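Local coordinates for UPF0311 protein CA_C3321 (Clostridium acetobutylicum ATCC 824, PDB 3G7G) that is of unknown function but belongs to the UPF0311 (DUF3237) family, whose members probably share an allene oxide cyclase-like beta-barrel fold, at residues D22-I27 against Q37-I42. Sequence-based numbering, arbitrary orientation.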
ATOM      1  N   ASP A  22      17.712 -18.374  -2.097  1.00 35.73           N
ATOM      2  CA  ASP A  22      18.838 -18.518  -1.183  1.00 35.88           C
ATOM      3  C   ASP A  22      18.336 -18.732   0.261  1.00 36.08           C
ATOM      4  O   ASP A  22      17.122 -18.801   0.534  1.00 35.50           O
ATOM      5  CB  ASP A  22      19.742 -17.287  -1.284  1.00 36.27           C
ATOM      6  CG  ASP A  22      21.222 -17.613  -1.133  1.00 38.06           C
ATOM      7  OD1 ASP A  22      21.578 -18.487  -0.310  1.00 43.08           O
ATOM      8  OD2 ASP A  22      22.035 -16.979  -1.838  1.00 39.51           O
ATOM      9  N   LYS A  23      19.277 -18.870   1.188  1.00 36.33           N
ATOM     10  CA  LYS A  23      18.942 -18.953   2.595  1.00 36.70           C
ATOM     11  C   LYS A  23      18.391 -17.606   3.064  1.00 35.67           C
ATOM     12  O   LYS A  23      18.818 -16.574   2.563  1.00 34.78           O
ATOM     13  CB  LYS A  23      20.181 -19.332   3.423  1.00 37.44           C
ATOM     14  CG  LYS A  23      21.246 -18.228   3.588  1.00 40.11           C
ATOM     15  CD  LYS A  23      22.492 -18.695   4.454  1.00 40.62           C
ATOM     16  CE  LYS A  23      22.090 -19.354   5.781  1.00 43.06           C
ATOM     17  NZ  LYS A  23      23.212 -19.443   6.789  1.00 45.05           N
ATOM     18  N   PRO A  24      17.450 -17.622   4.028  1.00 34.91           N
ATOM     19  CA  PRO A  24      16.868 -16.400   4.557  1.00 34.42           C
ATOM     20  C   PRO A  24      17.917 -15.473   5.122  1.00 33.87           C
ATOM     21  O   PRO A  24      18.900 -15.960   5.671  1.00 33.35           O
ATOM     22  CB  PRO A  24      16.023 -16.893   5.714  1.00 34.60           C
ATOM     23  CG  PRO A  24      15.697 -18.303   5.369  1.00 35.87           C
ATOM     24  CD  PRO A  24      16.882 -18.819   4.668  1.00 34.71           C
ATOM     25  N   ILE A  25      17.701 -14.165   4.988  1.00 32.86           N
ATOM     26  CA  ILE A  25      18.470 -13.178   5.715  1.00 32.74           C
ATOM     27  C   ILE A  25      17.612 -12.787   6.891  1.00 32.32           C
ATOM     28  O   ILE A  25      16.684 -11.994   6.759  1.00 31.81           O
ATOM     29  CB  ILE A  25      18.821 -11.944   4.864  1.00 32.32           C
ATOM     30  CG1 ILE A  25      19.619 -12.359   3.645  1.00 32.19           C
ATOM     31  CG2 ILE A  25      19.643 -10.950   5.694  1.00 32.02           C
ATOM     32  CD1 ILE A  25      19.659 -11.324   2.545  1.00 33.89           C
ATOM     33  N   LEU A  26      17.894 -13.396   8.035  1.00 32.23           N
ATOM     34  CA  LEU A  26      17.212 -13.069   9.268  1.00 31.73           C
ATOM     35  C   LEU A  26      17.542 -11.654   9.746  1.00 30.65           C
ATOM     36  O   LEU A  26      18.688 -11.327  10.033  1.00 30.88           O
ATOM     37  CB  LEU A  26      17.526 -14.102  10.356  1.00 32.25           C
ATOM     38  CG  LEU A  26      16.629 -13.986  11.626  1.00 33.98           C
ATOM     39  CD1 LEU A  26      15.136 -13.840  11.303  1.00 35.35           C
ATOM     40  CD2 LEU A  26      16.861 -15.196  12.588  1.00 33.60           C
ATOM     41  N   ILE A  27      16.523 -10.808   9.823  1.00 29.06           N
ATOM     42  CA  ILE A  27      16.677  -9.450  10.332  1.00 28.87           C
ATOM     43  C   ILE A  27      16.438  -9.434  11.836  1.00 28.26           C
ATOM     44  O   ILE A  27      17.283  -9.002  12.619  1.00 28.32           O
ATOM     45  CB  ILE A  27      15.687  -8.467   9.637  1.00 28.73           C
ATOM     46  CG1 ILE A  27      15.747  -8.603   8.099  1.00 28.25           C
ATOM     47  CG2 ILE A  27      15.899  -7.037  10.112  1.00 26.87           C
ATOM     48  CD1 ILE A  27      17.154  -8.617   7.488  1.00 27.75           C
ATOM     49  N   GLN A  37      12.382 -11.686   7.843  1.00 28.19           N
ATOM     50  CA  GLN A  37      13.517 -12.115   7.054  1.00 29.51           C
ATOM     51  C   GLN A  37      13.342 -11.716   5.598  1.00 28.87           C
ATOM     52  O   GLN A  37      12.219 -11.610   5.120  1.00 27.91           O
ATOM     53  CB  GLN A  37      13.675 -13.645   7.129  1.00 29.87           C
ATOM     54  CG  GLN A  37      12.356 -14.338   7.168  1.00 33.06           C
ATOM     55  CD  GLN A  37      12.447 -15.833   7.218  1.00 33.67           C
ATOM     56  OE1 GLN A  37      13.353 -16.390   7.830  1.00 38.38           O
ATOM     57  NE2 GLN A  37      11.483 -16.503   6.571  1.00 36.72           N
ATOM     58  N   LEU A  38      14.470 -11.548   4.906  1.00 28.91           N
ATOM     59  CA  LEU A  38      14.511 -11.279   3.461  1.00 28.88           C
ATOM     60  C   LEU A  38      15.042 -12.515   2.733  1.00 29.33           C
ATOM     61  O   LEU A  38      16.121 -13.021   3.064  1.00 28.19           O
ATOM     62  CB  LEU A  38      15.417 -10.099   3.175  1.00 28.23           C
ATOM     63  CG  LEU A  38      15.104  -8.826   3.951  1.00 28.93           C
ATOM     64  CD1 LEU A  38      16.183  -7.752   3.729  1.00 28.63           C
ATOM     65  CD2 LEU A  38      13.715  -8.339   3.555  1.00 29.16           C
ATOM     66  N   ILE A  39      14.269 -13.013   1.772  1.00 29.94           N
ATOM     67  CA  ILE A  39      14.641 -14.192   0.998  1.00 30.19           C
ATOM     68  C   ILE A  39      15.052 -13.782  -0.416  1.00 30.36           C
ATOM     69  O   ILE A  39      14.209 -13.337  -1.200  1.00 30.57           O
ATOM     70  CB  ILE A  39      13.500 -15.204   0.888  1.00 30.83           C
ATOM     71  CG1 ILE A  39      12.868 -15.444   2.252  1.00 31.23           C
ATOM     72  CG2 ILE A  39      14.014 -16.505   0.239  1.00 30.48           C
ATOM     73  CD1 ILE A  39      13.582 -16.394   3.081  1.00 31.86           C
ATOM     74  N   PRO A  40      16.358 -13.895  -0.739  1.00 30.50           N
ATOM     75  CA  PRO A  40      16.796 -13.646  -2.109  1.00 30.22           C
ATOM     76  C   PRO A  40      16.284 -14.707  -3.064  1.00 30.45           C
ATOM     77  O   PRO A  40      16.168 -15.867  -2.672  1.00 30.33           O
ATOM     78  CB  PRO A  40      18.330 -13.646  -2.008  1.00 30.70           C
ATOM     79  CG  PRO A  40      18.639 -13.491  -0.530  1.00 29.89           C
ATOM     80  CD  PRO A  40      17.495 -14.181   0.159  1.00 30.26           C
ATOM     81  N   ILE A  41      15.948 -14.293  -4.287  1.00 30.29           N
ATOM     82  CA  ILE A  41      15.515 -15.217  -5.338  1.00 30.75           C
ATOM     83  C   ILE A  41      16.720 -15.425  -6.262  1.00 30.68           C
ATOM     84  O   ILE A  41      17.151 -14.508  -6.926  1.00 31.41           O
ATOM     85  CB  ILE A  41      14.267 -14.684  -6.105  1.00 30.68           C
ATOM     86  CG1 ILE A  41      13.084 -14.514  -5.136  1.00 31.49           C
ATOM     87  CG2 ILE A  41      13.857 -15.661  -7.222  1.00 30.65           C
ATOM     88  CD1 ILE A  41      11.988 -13.479  -5.602  1.00 31.08           C
ATOM     89  N   ILE A  42      17.313 -16.614  -6.265  1.00 31.43           N
ATOM     90  CA  ILE A  42      18.519 -16.834  -7.072  1.00 31.51           C
ATOM     91  C   ILE A  42      18.140 -16.882  -8.549  1.00 31.07           C
ATOM     92  O   ILE A  42      18.812 -16.318  -9.399  1.00 30.79           O
ATOM     93  CB  ILE A  42      19.255 -18.138  -6.697  1.00 32.99           C
ATOM     94  CG1 ILE A  42      19.665 -18.148  -5.213  1.00 32.97           C
ATOM     95  CG2 ILE A  42      20.505 -18.329  -7.587  1.00 32.34           C
ATOM     96  CD1 ILE A  42      20.058 -19.547  -4.708  1.00 32.71           C
TER
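Pro24 offers one ring face to Ile39, whose CD1 sits 3.6 Å from Pro24 CB. The carboxamide of Gln37 meets the rim of the same ring, with OE1 3.4 Å from Pro24 CB. Gln37 CG lies between the backbone N and the carbonyl carbon (chi1 36°), and the chain runs extended from there, alongside the proline. Gln37 NE2 is hydrogen-bonded to Gln63 on strand 53-65. The Pro40 ring has Asp22 CB over one face. Across the ring plane, Ile25 CD1 meets the rim at Pro40 CG (3.9 Å). Strands 11-30 and 34-47 form a beta hairpin in an eight-stranded antiparallel barrel. Ile25 and Leu38 are a hydrogen-bonded pair: Ile25 N to Leu38 O is 2.7 Å and Leu38 N to Ile25 O is 2.9 Å. Leu26 and Gln37 form the next, non-hydrogen-bonded pair. Beyond Pro24, the main chain meets again where Asp22 N donates to Pro40 O, 3.0 Å away. The Asp22 carboxylate turns back on its own segment, where OD1 accepts from Lys23 N through its anti lone pair. On the face bearing Ile25 and Leu38, Ile27 CD1 touches Leu38 CD1 at 4.0 Å. A second subunit packs there, with its Pro57 on Leu38 and its Gly58 on Ile25.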